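Local coordinates for arabinan endo-1,5-alpha-l-arabinosidase A (Cellvibrio cellulosa, PDB 1GYH), which cleaves alpha-1,5-linked arabinofuranosyl bonds of linear arabinan, releasing mainly arabinotriose, and so takes part in breaking down plant cell walls, at residues 9-14 against 65-70; 76-81 against 93-98; 201-206 against 228-233; 89-94 against 115-120. All blocks are in the same frame, centred on the assembly; numbering follows the deposited sequence. Where two conformers were deposited one is given.

Contact 1. Residues 9-14 against 65-70; sequences DPVMTR and WAPDIY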
loop_
_atom_site.group_PDB
_atom_site.type_symbol
_atom_site.label_atom_id
_atom_site.label_comp_id
_atom_site.label_asym_id
_atom_site.label_seq_id
_atom_site.Cartn_x
_atom_site.Cartn_y
_atom_site.Cartn_z
ATOM N N ASP A 9 2.601 -5.687 -3.633
ATOM C CA ASP A 9 2.212 -4.423 -3.008
ATOM C C ASP A 9 1.739 -3.394 -4.065
ATOM O O ASP A 9 2.159 -2.259 -4.018
ATOM C CB ASP A 9 3.347 -3.844 -2.108
ATOM C CG ASP A 9 4.035 -4.917 -1.250
ATOM O OD1 ASP A 9 3.304 -5.740 -0.607
ATOM O OD2 ASP A 9 5.293 -5.010 -1.176
ATOM N N PRO A 10 0.833 -3.774 -4.972
ATOM C CA PRO A 10 0.484 -2.929 -6.129
ATOM C C PRO A 10 -0.399 -1.727 -5.838
ATOM O O PRO A 10 -1.254 -1.758 -4.948
ATOM C CB PRO A 10 -0.236 -3.887 -7.059
ATOM C CG PRO A 10 -0.968 -4.763 -6.115
ATOM C CD PRO A 10 0.065 -5.030 -4.975
ATOM N N VAL A 11 -0.123 -0.666 -6.582
ATOM C CA VAL A 11 -0.979 0.509 -6.683
ATOM C C VAL A 11 -1.117 0.924 -8.164
ATOM O O VAL A 11 -0.318 0.518 -9.037
ATOM C CB VAL A 11 -0.464 1.680 -5.847
ATOM C CG1 VAL A 11 -0.527 1.359 -4.332
ATOM C CG2 VAL A 11 0.956 2.112 -6.312
ATOM N N MET A 12 -2.141 1.736 -8.455
ATOM C CA MET A 12 -2.472 2.095 -9.851
ATOM C C MET A 12 -3.010 3.508 -9.934
ATOM O O MET A 12 -3.545 4.048 -8.951
ATOM C CB MET A 12 -3.543 1.155 -10.448
ATOM C CG MET A 12 -3.116 -0.281 -10.728
ATOM S SD MET A 12 -4.422 -1.403 -11.342
ATOM C CE MET A 12 -4.970 -0.584 -12.739
ATOM N N THR A 13 -2.877 4.081 -11.122
ATOM C CA THR A 13 -3.476 5.361 -11.493
ATOM C C THR A 13 -3.693 5.466 -13.001
ATOM O O THR A 13 -3.139 4.697 -13.766
ATOM C CB THR A 13 -2.641 6.528 -10.923
ATOM O OG1 THR A 13 -3.503 7.636 -10.686
ATOM C CG2 THR A 13 -1.522 7.024 -11.856
ATOM N N ARG A 14 -4.471 6.438 -13.436
ATOM C CA ARG A 14 -4.717 6.645 -14.855
ATOM C C ARG A 14 -4.296 8.058 -15.224
ATOM O O ARG A 14 -4.645 9.019 -14.525
ATOM C CB ARG A 14 -6.209 6.440 -15.202
ATOM C CG ARG A 14 -6.531 6.587 -16.679
ATOM C CD ARG A 14 -7.972 6.215 -17.186
ATOM N NE ARG A 14 -7.931 5.602 -18.540
ATOM C CZ ARG A 14 -9.006 5.256 -19.289
ATOM N NH1 ARG A 14 -10.236 5.480 -18.861
ATOM N NH2 ARG A 14 -8.842 4.685 -20.474
ATOM N N TRP A 65 10.195 -0.622 -1.533
ATOM C CA TRP A 65 8.989 -1.360 -1.148
ATOM C C TRP A 65 7.735 -0.468 -1.102
ATOM O O TRP A 65 7.816 0.703 -0.717
ATOM C CB TRP A 65 9.077 -1.959 0.241
ATOM C CG TRP A 65 10.258 -2.905 0.614
ATOM C CD1 TRP A 65 11.241 -3.398 -0.173
ATOM C CD2 TRP A 65 10.492 -3.408 1.925
ATOM N NE1 TRP A 65 12.089 -4.182 0.578
ATOM C CE2 TRP A 65 11.631 -4.209 1.877
ATOM C CE3 TRP A 65 9.833 -3.254 3.144
ATOM C CZ2 TRP A 65 12.145 -4.868 3.015
ATOM C CZ3 TRP A 65 10.339 -3.930 4.301
ATOM C CH2 TRP A 65 11.488 -4.711 4.211
ATOM N N ALA A 66 6.604 -1.087 -1.444
ATOM C CA ALA A 66 5.237 -0.613 -1.084
ATOM C C ALA A 66 4.941 0.824 -1.524
ATOM O O ALA A 66 4.666 1.717 -0.725
ATOM C CB ALA A 66 5.010 -0.825 0.439
ATOM N N PRO A 67 4.962 1.055 -2.828
ATOM C CA PRO A 67 4.763 2.392 -3.333
ATOM C C PRO A 67 3.282 2.857 -3.120
ATOM O O PRO A 67 2.362 2.023 -2.958
ATOM C CB PRO A 67 5.059 2.242 -4.828
ATOM C CG PRO A 67 4.743 0.825 -5.160
ATOM C CD PRO A 67 5.108 0.060 -3.909
ATOM N N ASP A 68 3.092 4.165 -3.057
ATOM C CA ASP A 68 1.759 4.750 -3.290
ATOM C C ASP A 68 1.844 5.817 -4.356
ATOM O O ASP A 68 2.815 6.635 -4.379
ATOM C CB ASP A 68 1.117 5.315 -1.995
ATOM C CG ASP A 68 -0.416 5.437 -2.115
ATOM O OD1 ASP A 68 -1.073 4.501 -2.621
ATOM O OD2 ASP A 68 -1.050 6.412 -1.712
ATOM N N ILE A 69 0.856 5.815 -5.264
ATOM C CA ILE A 69 0.797 6.859 -6.303
ATOM C C ILE A 69 -0.390 7.793 -6.019
ATOM O O ILE A 69 -1.498 7.315 -5.689
ATOM C CB ILE A 69 0.793 6.218 -7.732
ATOM C CG1 ILE A 69 0.860 7.282 -8.824
ATOM C CG2 ILE A 69 -0.448 5.344 -7.976
ATOM C CD1 ILE A 69 2.242 7.986 -8.925
ATOM N N TYR A 70 -0.142 9.111 -6.105
ATOM C CA TYR A 70 -1.134 10.126 -5.784
ATOM C C TYR A 70 -1.011 11.308 -6.720
ATOM O O TYR A 70 0.072 11.876 -6.865
ATOM C CB TYR A 70 -0.962 10.600 -4.344
ATOM C CG TYR A 70 -2.082 11.506 -3.826
ATOM C CD1 TYR A 70 -3.349 10.985 -3.506
ATOM C CD2 TYR A 70 -1.860 12.869 -3.631
ATOM C CE1 TYR A 70 -4.377 11.821 -3.045
ATOM C CE2 TYR A 70 -2.863 13.697 -3.152
ATOM C CZ TYR A 70 -4.129 13.173 -2.858
ATOM O OH TYR A 70 -5.155 14.034 -2.401
HETATM O O HOH W 1 1.872 -0.253 -1.820
#

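Contact 2. Residues 76-81 against 93-98; sequences FYLYYS and GVTVNK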
loop_
_atom_site.group_PDB
_atom_site.type_symbol
_atom_site.label_atom_id
_atom_site.label_comp_id
_atom_site.label_asym_id
_atom_site.label_seq_id
_atom_site.Cartn_x
_atom_site.Cartn_y
_atom_site.Cartn_z
ATOM N N PHE A 76 2.471 14.091 -10.311
ATOM C CA PHE A 76 2.402 12.699 -9.844
ATOM C C PHE A 76 3.400 12.515 -8.670
ATOM O O PHE A 76 4.598 12.734 -8.855
ATOM C CB PHE A 76 2.716 11.722 -10.995
ATOM C CG PHE A 76 1.714 11.746 -12.102
ATOM C CD1 PHE A 76 1.763 12.716 -13.085
ATOM C CD2 PHE A 76 0.679 10.834 -12.128
ATOM C CE1 PHE A 76 0.812 12.751 -14.129
ATOM C CE2 PHE A 76 -0.269 10.863 -13.160
ATOM C CZ PHE A 76 -0.214 11.832 -14.136
ATOM N N TYR A 77 2.884 12.167 -7.497
ATOM C CA TYR A 77 3.655 11.934 -6.283
ATOM C C TYR A 77 3.734 10.413 -6.035
ATOM O O TYR A 77 2.717 9.745 -5.857
ATOM C CB TYR A 77 3.016 12.618 -5.086
ATOM C CG TYR A 77 3.081 14.112 -5.074
ATOM C CD1 TYR A 77 2.294 14.874 -5.940
ATOM C CD2 TYR A 77 3.910 14.787 -4.221
ATOM C CE1 TYR A 77 2.348 16.221 -5.939
ATOM C CE2 TYR A 77 3.962 16.163 -4.231
ATOM C CZ TYR A 77 3.183 16.865 -5.087
ATOM O OH TYR A 77 3.223 18.226 -5.105
ATOM N N LEU A 78 4.962 9.882 -6.040
ATOM C CA LEU A 78 5.215 8.473 -5.838
ATOM C C LEU A 78 5.978 8.326 -4.516
ATOM O O LEU A 78 7.157 8.655 -4.437
ATOM C CB LEU A 78 6.029 7.930 -7.008
ATOM C CG LEU A 78 6.545 6.487 -6.867
ATOM C CD1 LEU A 78 5.317 5.548 -6.708
ATOM C CD2 LEU A 78 7.419 6.014 -8.031
ATOM N N TYR A 79 5.281 7.848 -3.500
ATOM C CA TYR A 79 5.844 7.521 -2.194
ATOM C C TYR A 79 6.410 6.103 -2.232
ATOM O O TYR A 79 5.904 5.268 -2.950
ATOM C CB TYR A 79 4.786 7.667 -1.094
ATOM C CG TYR A 79 4.258 9.079 -1.040
ATOM C CD1 TYR A 79 3.239 9.508 -1.926
ATOM C CD2 TYR A 79 4.801 10.010 -0.160
ATOM C CE1 TYR A 79 2.784 10.825 -1.889
ATOM C CE2 TYR A 79 4.362 11.325 -0.137
ATOM C CZ TYR A 79 3.342 11.718 -0.977
ATOM O OH TYR A 79 2.938 13.014 -0.942
ATOM N N TYR A 80 7.486 5.853 -1.468
ATOM C CA TYR A 80 8.220 4.590 -1.555
ATOM C C TYR A 80 8.937 4.381 -0.211
ATOM O O TYR A 80 9.164 5.350 0.528
ATOM C CB TYR A 80 9.233 4.601 -2.743
ATOM C CG TYR A 80 10.297 5.697 -2.642
ATOM C CD1 TYR A 80 11.448 5.493 -1.880
ATOM C CD2 TYR A 80 10.105 6.968 -3.227
ATOM C CE1 TYR A 80 12.405 6.477 -1.731
ATOM C CE2 TYR A 80 11.047 7.987 -3.083
ATOM C CZ TYR A 80 12.219 7.732 -2.323
ATOM O OH TYR A 80 13.198 8.684 -2.142
ATOM N N SER A 81 9.273 3.117 0.087
ATOM C CA SER A 81 9.857 2.719 1.381
ATOM C C SER A 81 11.280 2.157 1.171
ATOM O O SER A 81 11.514 1.349 0.279
ATOM C CB SER A 81 8.982 1.659 2.083
ATOM O OG SER A 81 7.587 1.973 1.997
ATOM N N GLY A 93 10.148 7.887 1.479
ATOM C CA GLY A 93 10.517 8.976 0.619
ATOM C C GLY A 93 9.409 9.336 -0.382
ATOM O O GLY A 93 8.430 8.616 -0.512
ATOM N N VAL A 94 9.595 10.434 -1.084
ATOM C CA VAL A 94 8.711 10.763 -2.208
ATOM C C VAL A 94 9.462 11.369 -3.380
ATOM O O VAL A 94 10.316 12.242 -3.201
ATOM C CB VAL A 94 7.518 11.659 -1.736
ATOM C CG1 VAL A 94 7.966 12.988 -1.257
ATOM C CG2 VAL A 94 6.465 11.799 -2.858
ATOM N N THR A 95 9.165 10.860 -4.577
ATOM C CA THR A 95 9.673 11.403 -5.817
ATOM C C THR A 95 8.508 11.815 -6.744
ATOM O O THR A 95 7.475 11.175 -6.771
ATOM C CB THR A 95 10.676 10.390 -6.477
ATOM O OG1 THR A 95 11.230 10.915 -7.693
ATOM C CG2 THR A 95 10.007 9.071 -6.846
ATOM N N VAL A 96 8.709 12.888 -7.485
ATOM C CA VAL A 96 7.654 13.587 -8.233
ATOM C C VAL A 96 7.996 13.700 -9.697
ATOM O O VAL A 96 9.148 13.915 -10.051
ATOM C CB VAL A 96 7.438 14.974 -7.637
ATOM C CG1 VAL A 96 6.197 15.658 -8.243
ATOM C CG2 VAL A 96 7.244 14.851 -6.146
ATOM N N ASN A 97 6.984 13.544 -10.547
ATOM C CA ASN A 97 7.116 13.666 -11.995
ATOM C C ASN A 97 5.925 14.509 -12.535
ATOM O O ASN A 97 4.821 14.492 -11.951
ATOM C CB ASN A 97 7.075 12.271 -12.610
ATOM C CG ASN A 97 7.770 12.190 -13.966
ATOM O OD1 ASN A 97 7.786 13.148 -14.742
ATOM N ND2 ASN A 97 8.333 11.026 -14.263
ATOM N N LYS A 98 6.156 15.197 -13.640
ATOM C CA LYS A 98 5.099 15.895 -14.393
ATOM C C LYS A 98 4.203 14.971 -15.216
ATOM O O LYS A 98 3.076 15.339 -15.544
ATOM C CB LYS A 98 5.708 16.910 -15.364
ATOM C CG LYS A 98 6.556 18.047 -14.759
ATOM C CD LYS A 98 7.413 18.704 -15.862
ATOM C CE LYS A 98 8.350 19.843 -15.441
ATOM N NZ LYS A 98 9.187 20.432 -16.638
#

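Contact 3. Residues 201-206 against 228-233; sequences DYYYLF and KQVTGP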
loop_
_atom_site.group_PDB
_atom_site.type_symbol
_atom_site.label_atom_id
_atom_site.label_comp_id
_atom_site.label_asym_id
_atom_site.label_seq_id
_atom_site.Cartn_x
_atom_site.Cartn_y
_atom_site.Cartn_z
ATOM N N ASP A 201 -20.776 7.957 3.102
ATOM C CA ASP A 201 -20.561 8.754 4.304
ATOM C C ASP A 201 -19.373 8.278 5.185
ATOM O O ASP A 201 -19.111 8.868 6.242
ATOM C CB ASP A 201 -21.830 8.772 5.167
ATOM C CG ASP A 201 -23.023 9.379 4.443
ATOM O OD1 ASP A 201 -22.841 10.312 3.607
ATOM O OD2 ASP A 201 -24.177 8.970 4.664
ATOM N N TYR A 202 -18.640 7.269 4.737
ATOM C CA TYR A 202 -17.568 6.702 5.535
ATOM C C TYR A 202 -16.224 6.648 4.815
ATOM O O TYR A 202 -16.158 6.582 3.571
ATOM C CB TYR A 202 -17.918 5.284 5.926
ATOM C CG TYR A 202 -19.009 5.141 6.942
ATOM C CD1 TYR A 202 -18.744 5.226 8.298
ATOM C CD2 TYR A 202 -20.324 4.882 6.543
ATOM C CE1 TYR A 202 -19.755 5.066 9.230
ATOM C CE2 TYR A 202 -21.339 4.709 7.482
ATOM C CZ TYR A 202 -21.044 4.814 8.808
ATOM O OH TYR A 202 -22.033 4.654 9.743
ATOM N N TYR A 203 -15.166 6.683 5.645
ATOM C CA TYR A 203 -13.823 6.292 5.247
ATOM C C TYR A 203 -13.643 4.816 5.599
ATOM O O TYR A 203 -13.942 4.409 6.722
ATOM C CB TYR A 203 -12.766 7.122 5.963
ATOM C CG TYR A 203 -12.724 8.557 5.541
ATOM C CD1 TYR A 203 -13.598 9.487 6.110
ATOM C CD2 TYR A 203 -11.854 8.999 4.546
ATOM C CE1 TYR A 203 -13.582 10.822 5.711
ATOM C CE2 TYR A 203 -11.845 10.317 4.137
ATOM C CZ TYR A 203 -12.701 11.227 4.730
ATOM O OH TYR A 203 -12.712 12.545 4.335
ATOM N N TYR A 204 -13.162 4.027 4.651
ATOM C CA TYR A 204 -12.900 2.606 4.896
ATOM C C TYR A 204 -11.384 2.347 4.956
ATOM O O TYR A 204 -10.674 2.632 3.999
ATOM C CB TYR A 204 -13.530 1.699 3.842
ATOM C CG TYR A 204 -15.060 1.749 3.887
ATOM C CD1 TYR A 204 -15.753 2.820 3.327
ATOM C CD2 TYR A 204 -15.791 0.752 4.522
ATOM C CE1 TYR A 204 -17.160 2.867 3.377
ATOM C CE2 TYR A 204 -17.214 0.818 4.596
ATOM C CZ TYR A 204 -17.875 1.860 4.021
ATOM O OH TYR A 204 -19.261 1.927 4.118
ATOM N N LEU A 205 -10.945 1.772 6.075
ATOM C CA LEU A 205 -9.526 1.402 6.294
ATOM C C LEU A 205 -9.382 -0.065 6.028
ATOM O O LEU A 205 -9.978 -0.901 6.742
ATOM C CB LEU A 205 -9.090 1.732 7.730
ATOM C CG LEU A 205 -7.700 1.180 8.160
ATOM C CD1 LEU A 205 -6.629 1.691 7.274
ATOM C CD2 LEU A 205 -7.445 1.549 9.599
ATOM N N PHE A 206 -8.625 -0.385 4.985
ATOM C CA PHE A 206 -8.233 -1.736 4.692
ATOM C C PHE A 206 -6.826 -1.998 5.314
ATOM O O PHE A 206 -5.985 -1.125 5.313
ATOM C CB PHE A 206 -8.120 -1.952 3.167
ATOM C CG PHE A 206 -9.409 -1.709 2.402
ATOM C CD1 PHE A 206 -10.310 -2.725 2.192
ATOM C CD2 PHE A 206 -9.698 -0.457 1.886
ATOM C CE1 PHE A 206 -11.509 -2.488 1.516
ATOM C CE2 PHE A 206 -10.906 -0.229 1.199
ATOM C CZ PHE A 206 -11.776 -1.244 0.999
ATOM N N LYS A 228 -16.549 7.645 10.387
ATOM C CA LYS A 228 -17.106 8.883 9.820
ATOM C C LYS A 228 -16.027 9.928 9.490
ATOM O O LYS A 228 -16.113 10.594 8.440
ATOM C CB LYS A 228 -18.234 9.496 10.706
ATOM C CG LYS A 228 -19.606 8.738 10.659
ATOM C CD LYS A 228 -20.414 8.919 9.311
ATOM C CE LYS A 228 -21.800 8.187 9.339
ATOM N NZ LYS A 228 -23.025 9.089 9.377
ATOM N N GLN A 229 -14.993 10.061 10.324
ATOM C CA GLN A 229 -13.902 11.010 10.044
ATOM C C GLN A 229 -12.610 10.280 9.684
ATOM O O GLN A 229 -12.392 9.137 10.095
ATOM C CB GLN A 229 -13.625 11.903 11.242
ATOM C CG GLN A 229 -14.862 12.625 11.779
ATOM C CD GLN A 229 -15.563 13.524 10.781
ATOM O OE1 GLN A 229 -16.774 13.824 10.940
ATOM N NE2 GLN A 229 -14.834 13.987 9.788
ATOM N N VAL A 230 -11.761 10.922 8.898
ATOM C CA VAL A 230 -10.551 10.237 8.429
ATOM C C VAL A 230 -9.593 9.843 9.597
ATOM O O VAL A 230 -8.876 8.848 9.476
ATOM C CB VAL A 230 -9.799 11.069 7.382
ATOM C CG1 VAL A 230 -9.094 12.252 8.017
ATOM C CG2 VAL A 230 -8.858 10.190 6.602
ATOM N N THR A 231 -9.653 10.610 10.686
ATOM C CA THR A 231 -8.830 10.441 11.873
ATOM C C THR A 231 -9.338 9.382 12.875
ATOM O O THR A 231 -8.781 9.272 13.976
ATOM C CB THR A 231 -8.653 11.778 12.608
ATOM O OG1 THR A 231 -9.930 12.415 12.843
ATOM C CG2 THR A 231 -7.911 12.784 11.797
ATOM N N GLY A 232 -10.404 8.651 12.533
ATOM C CA GLY A 232 -10.933 7.568 13.328
ATOM C C GLY A 232 -12.047 7.952 14.306
ATOM O O GLY A 232 -12.504 9.100 14.346
ATOM N N PRO A 233 -12.507 7.001 15.103
ATOM C CA PRO A 233 -12.027 5.602 15.100
ATOM C C PRO A 233 -12.664 4.730 14.032
ATOM O O PRO A 233 -13.865 4.867 13.740
ATOM C CB PRO A 233 -12.491 5.097 16.458
ATOM C CG PRO A 233 -13.860 5.878 16.697
ATOM C CD PRO A 233 -13.580 7.240 16.105
HETATM O O HOH W 2 -24.632 7.572 7.672
#

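Contact 4. Residues 89-94 against 115-120; sequences TSAIGV and VIESVP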
loop_
_atom_site.group_PDB
_atom_site.type_symbol
_atom_site.label_atom_id
_atom_site.label_comp_id
_atom_site.label_asym_id
_atom_site.label_seq_id
_atom_site.Cartn_x
_atom_site.Cartn_y
_atom_site.Cartn_z
ATOM N N THR A 89 14.645 0.036 10.853
ATOM C CA THR A 89 15.544 1.009 10.230
ATOM C C THR A 89 14.969 1.300 8.829
ATOM O O THR A 89 15.306 0.621 7.824
ATOM C CB THR A 89 16.950 0.449 10.081
ATOM O OG1 THR A 89 16.917 -0.814 9.367
ATOM C CG2 THR A 89 17.617 0.158 11.495
ATOM N N SER A 90 14.063 2.277 8.781
ATOM C CA SER A 90 13.190 2.466 7.606
ATOM C C SER A 90 12.839 3.927 7.423
ATOM O O SER A 90 12.864 4.719 8.376
ATOM C CB SER A 90 11.851 1.729 7.767
ATOM O OG SER A 90 12.029 0.370 8.131
ATOM N N ALA A 91 12.521 4.273 6.190
ATOM C CA ALA A 91 12.055 5.617 5.882
ATOM C C ALA A 91 11.191 5.590 4.620
ATOM O O ALA A 91 11.434 4.787 3.679
ATOM C CB ALA A 91 13.219 6.594 5.677
ATOM N N ILE A 92 10.220 6.503 4.620
ATOM C CA ILE A 92 9.380 6.775 3.450
ATOM C C ILE A 92 9.852 8.033 2.764
ATOM O O ILE A 92 9.990 9.098 3.388
ATOM C CB ILE A 92 7.888 6.861 3.868
ATOM C CG1 ILE A 92 7.385 5.506 4.326
ATOM C CG2 ILE A 92 7.048 7.374 2.701
ATOM C CD1 ILE A 92 6.116 5.575 5.244
ATOM N N GLY A 93 10.148 7.887 1.479
ATOM C CA GLY A 93 10.517 8.976 0.619
ATOM C C GLY A 93 9.409 9.336 -0.382
ATOM O O GLY A 93 8.430 8.616 -0.512
ATOM N N VAL A 94 9.595 10.434 -1.084
ATOM C CA VAL A 94 8.711 10.763 -2.208
ATOM C C VAL A 94 9.462 11.369 -3.380
ATOM O O VAL A 94 10.316 12.242 -3.201
ATOM C CB VAL A 94 7.518 11.659 -1.736
ATOM C CG1 VAL A 94 7.966 12.988 -1.257
ATOM C CG2 VAL A 94 6.465 11.799 -2.858
ATOM N N VAL A 115 10.287 11.748 3.945
ATOM C CA VAL A 115 9.055 12.261 4.548
ATOM C C VAL A 115 9.040 11.940 6.039
ATOM O O VAL A 115 8.828 12.801 6.871
ATOM C CB VAL A 115 7.805 11.647 3.881
ATOM C CG1 VAL A 115 6.524 12.204 4.496
ATOM C CG2 VAL A 115 7.798 11.870 2.327
ATOM N N ILE A 116 9.278 10.682 6.370
ATOM C CA ILE A 116 9.308 10.234 7.745
ATOM C C ILE A 116 10.231 9.013 7.857
ATOM O O ILE A 116 10.284 8.191 6.946
ATOM C CB ILE A 116 7.858 9.931 8.210
ATOM C CG1 ILE A 116 7.788 9.797 9.715
ATOM C CG2 ILE A 116 7.248 8.755 7.433
ATOM C CD1 ILE A 116 7.367 8.469 10.145
ATOM N N GLU A 117 10.964 8.954 8.966
ATOM C CA GLU A 117 11.920 7.861 9.254
ATOM C C GLU A 117 11.691 7.300 10.675
ATOM O O GLU A 117 11.578 8.043 11.632
ATOM C CB GLU A 117 13.360 8.391 9.094
ATOM C CG GLU A 117 14.450 7.368 9.511
ATOM C CD GLU A 117 15.880 7.848 9.302
ATOM O OE1 GLU A 117 16.099 8.931 8.671
ATOM O OE2 GLU A 117 16.803 7.115 9.769
ATOM N N SER A 118 11.676 5.989 10.802
ATOM C CA SER A 118 11.650 5.335 12.086
ATOM C C SER A 118 13.094 4.990 12.532
ATOM O O SER A 118 13.952 4.605 11.704
ATOM C CB SER A 118 10.791 4.050 12.044
ATOM O OG SER A 118 11.111 3.153 10.970
ATOM N N VAL A 119 13.305 5.121 13.833
ATOM C CA VAL A 119 14.607 4.923 14.497
ATOM C C VAL A 119 14.464 3.903 15.643
ATOM O O VAL A 119 13.691 4.092 16.567
ATOM C CB VAL A 119 15.187 6.228 15.040
ATOM C CG1 VAL A 119 16.496 5.968 15.854
ATOM C CG2 VAL A 119 15.461 7.229 13.949
ATOM N N PRO A 120 15.180 2.791 15.576
ATOM C CA PRO A 120 15.088 1.774 16.636
ATOM C C PRO A 120 15.319 2.357 18.032
ATOM O O PRO A 120 16.209 3.155 18.213
ATOM C CB PRO A 120 16.214 0.773 16.269
ATOM C CG PRO A 120 16.353 0.907 14.810
ATOM C CD PRO A 120 16.074 2.386 14.472
#

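Contact 1. Residues 9-14 against 65-70
Val-11 and Ile-69 carry this contact, with Asp-9 at its inner end. Both methyls of Val-11 reach the strand 65-70. CG1 lies against the carbonyl of Pro-67, 3.3 Å from its O, and also meets OD1 of Asp-68, whose other oxygen, OD2, accepts a bond from the backbone N of Ile-132. CG2 of Val-11 packs 3.9 Å from CG2 of Ile-69. That Ile-69 methyl also touches the carbonyl O of Met-12. The CG1 branch of Ile-69, anti to the backbone N (chi1 -175°), crosses Thr-13 at about a right angle and meets its CG2 at 3.9 Å. The two strands belong to adjacent blades of the five-bladed beta-propeller of family 43. They run roughly parallel, 21° apart, and are packed by side chains rather than paired as one sheet. Asp-9 is the likely proton acceptor of the active site. Its CB rests 3.9 Å from CA of Ala-66, and its OD2 is hydrogen-bonded to Thr-24 OG1, which also bonds the N of Ala-66. A water lies between the two backbones, 3.0 Å from Asp-9 O and 2.6 Å from Pro-67 O.

Contact 2. Residues 76-81 against 93-98
Tyr-79 and Val-94 stand side by side and point the same way. CG2 of Val-94 sits over the centre of the Tyr-79 ring, 3.5 Å from its centroid and 13° off the ring normal, a close CH-pi contact. This methyl is anti to the backbone N of Val-94, which brings it across to the tyrosine. The same methyl touches the edge of the Tyr-77 ring. Val-96 lies alongside Tyr-77, and its CG2 makes a second, off-centre CH-pi contact, 4.3 Å from that ring's centroid. Tyr-77, Tyr-79, Val-94 and Val-96 thus share one face of the hairpin formed by strands 75-82 and 90-97.

Tyr-80 is on the other face. With chi1 at 60°, its CG stands between the backbone N and the carbonyl carbon, and the ring folds across the neighbouring strand. It covers Gly-93, whose CA lies 3.9 Å from the ring centroid. The absence of a side chain at Gly-93 leaves room for the ring. The hydroxyl of Tyr-80 is hydrogen-bonded to Asp-111 of strand 110-118. Leu-78 and Thr-95 lie side by side on this face, with CB of Leu-78 4.1 Å from CG2 of Thr-95. At the far end the Phe-76 ring presents its edge to the carbonyls of Asn-97 and Lys-98.

Six backbone bonds join the antiparallel strands, in pairs at Phe-76 with Asn-97, Leu-78 with Thr-95 and Tyr-80 with Gly-93. These alternate residues are matched within the ladder, Tyr-77, Tyr-79 and Val-94 bond to the strands on the outer sides, and mostly aromatic and aliphatic carbons meet across it.

Contact 3. Residues 201-206 against 228-233
Lys-228 drapes its aliphatic chain over Tyr-202. The bond from CA to CB of Lys-228 points away from the strand 202-206. A bend at chi2 (-73°) then turns the chain back along it. CG of Lys-228 comes within 3.9 Å of Tyr-202 CE1. CD of Lys-228 lies over the rim of the ring and also meets the carbonyl O of Asp-201 at 3.3 Å. CE of Lys-228 is next, over the same ring, 3.5 Å from Tyr-202 CZ. Its CH-pi contact is 29° off the ring normal. A second bend, at chi4, leads to NZ, which donates to a water 2.8 Å away. That water makes a weak bond to OD2 of Asp-201. NZ and OD2 themselves are 4.9 Å apart, so the opposite charges are near each other without a direct salt bridge. Tyr-202 also takes a cation-pi contact from Arg-226.

The neighbouring Tyr-203 meets the loop in another way. CB of Val-230 sits over the centre of its ring, 3.9 Å from the centroid and 9° off the normal. CG2 of Val-230 extends this contact to CD2 of the ring. The carbonyl O of Lys-228 lies in the ring plane, at an edge, 3.6 Å from Tyr-203 CD1. Tyr-203 is buried, and Ile-196 and Tyr-234 touch it too.

Val-230 is the second residue of a type I beta turn from Gln-229 to Gly-232, closed by the bond from Gly-232 N to Gln-229 O. The contact thus packs the loop following strand 221-227 onto strand 202-209; these two strands are neighbours in one antiparallel blade of the propeller.

Contact 4. Residues 89-94 against 115-120
The carbonyl O of Ile-92 takes two N-H groups from the facing strand. Val-115 N binds it at 2.7 Å, and Ile-116 N makes a weak bond at 3.5 Å. Ile-92 N donates to Ile-116 O at 2.9 Å, with an N-H...O angle of 163°. Val-115 and Ile-116 both face Ile-92, a classic beta bulge. It lies between strands 90-97 and 110-118, at the edge of one antiparallel propeller blade, where strand 110-118 turns a corner. The side chains of Ile-92 and Ile-116 lie side by side and point the same way. CD1 of Ile-92 packs 4.0 Å from CG2 of Ile-116, and Phe-144 touches both. Val-115 turns its CG2, anti to its carbonyl carbon, onto CG1 of Val-94 at 3.8 Å. On the other face CB of Ala-91 meets CB of Glu-117 at 3.9 Å, while the Glu-117 carboxylate forms a salt bridge with Arg-55. Ser-118 N donates to Ser-90 O. OG of Ser-90 bonds to Ser-83 and to Asn-126, a likely substrate-binding residue, and OG of Ser-118 bonds to Asn-88 O. The side chains of Thr-89 and Pro-120 cross at about a right angle, with Thr-89 CG2 3.6 Å from Pro-120 CG.

Contacts 1, 2 and 4 reach the same blade of the propeller. Contact 1 lies nearest the centre of the chain, about 7 Å from it, and joins that blade to its neighbour through side chains and one water. Contacts 2 and 4 are within the blade and share Gly-93 and Val-94, so strand 90-97 is held from two sides. Contact 2 is a regular ladder, contact 4 an irregular one. Contacts 1 and 2 touch through backbone pairing of strands 63-72 and 75-82. Contact 3 stands apart in another blade, with centres at least 20 Å from the rest. It is partly exposed and has a lysine joined to an aspartate only weakly, through a water, where the others are mostly buried.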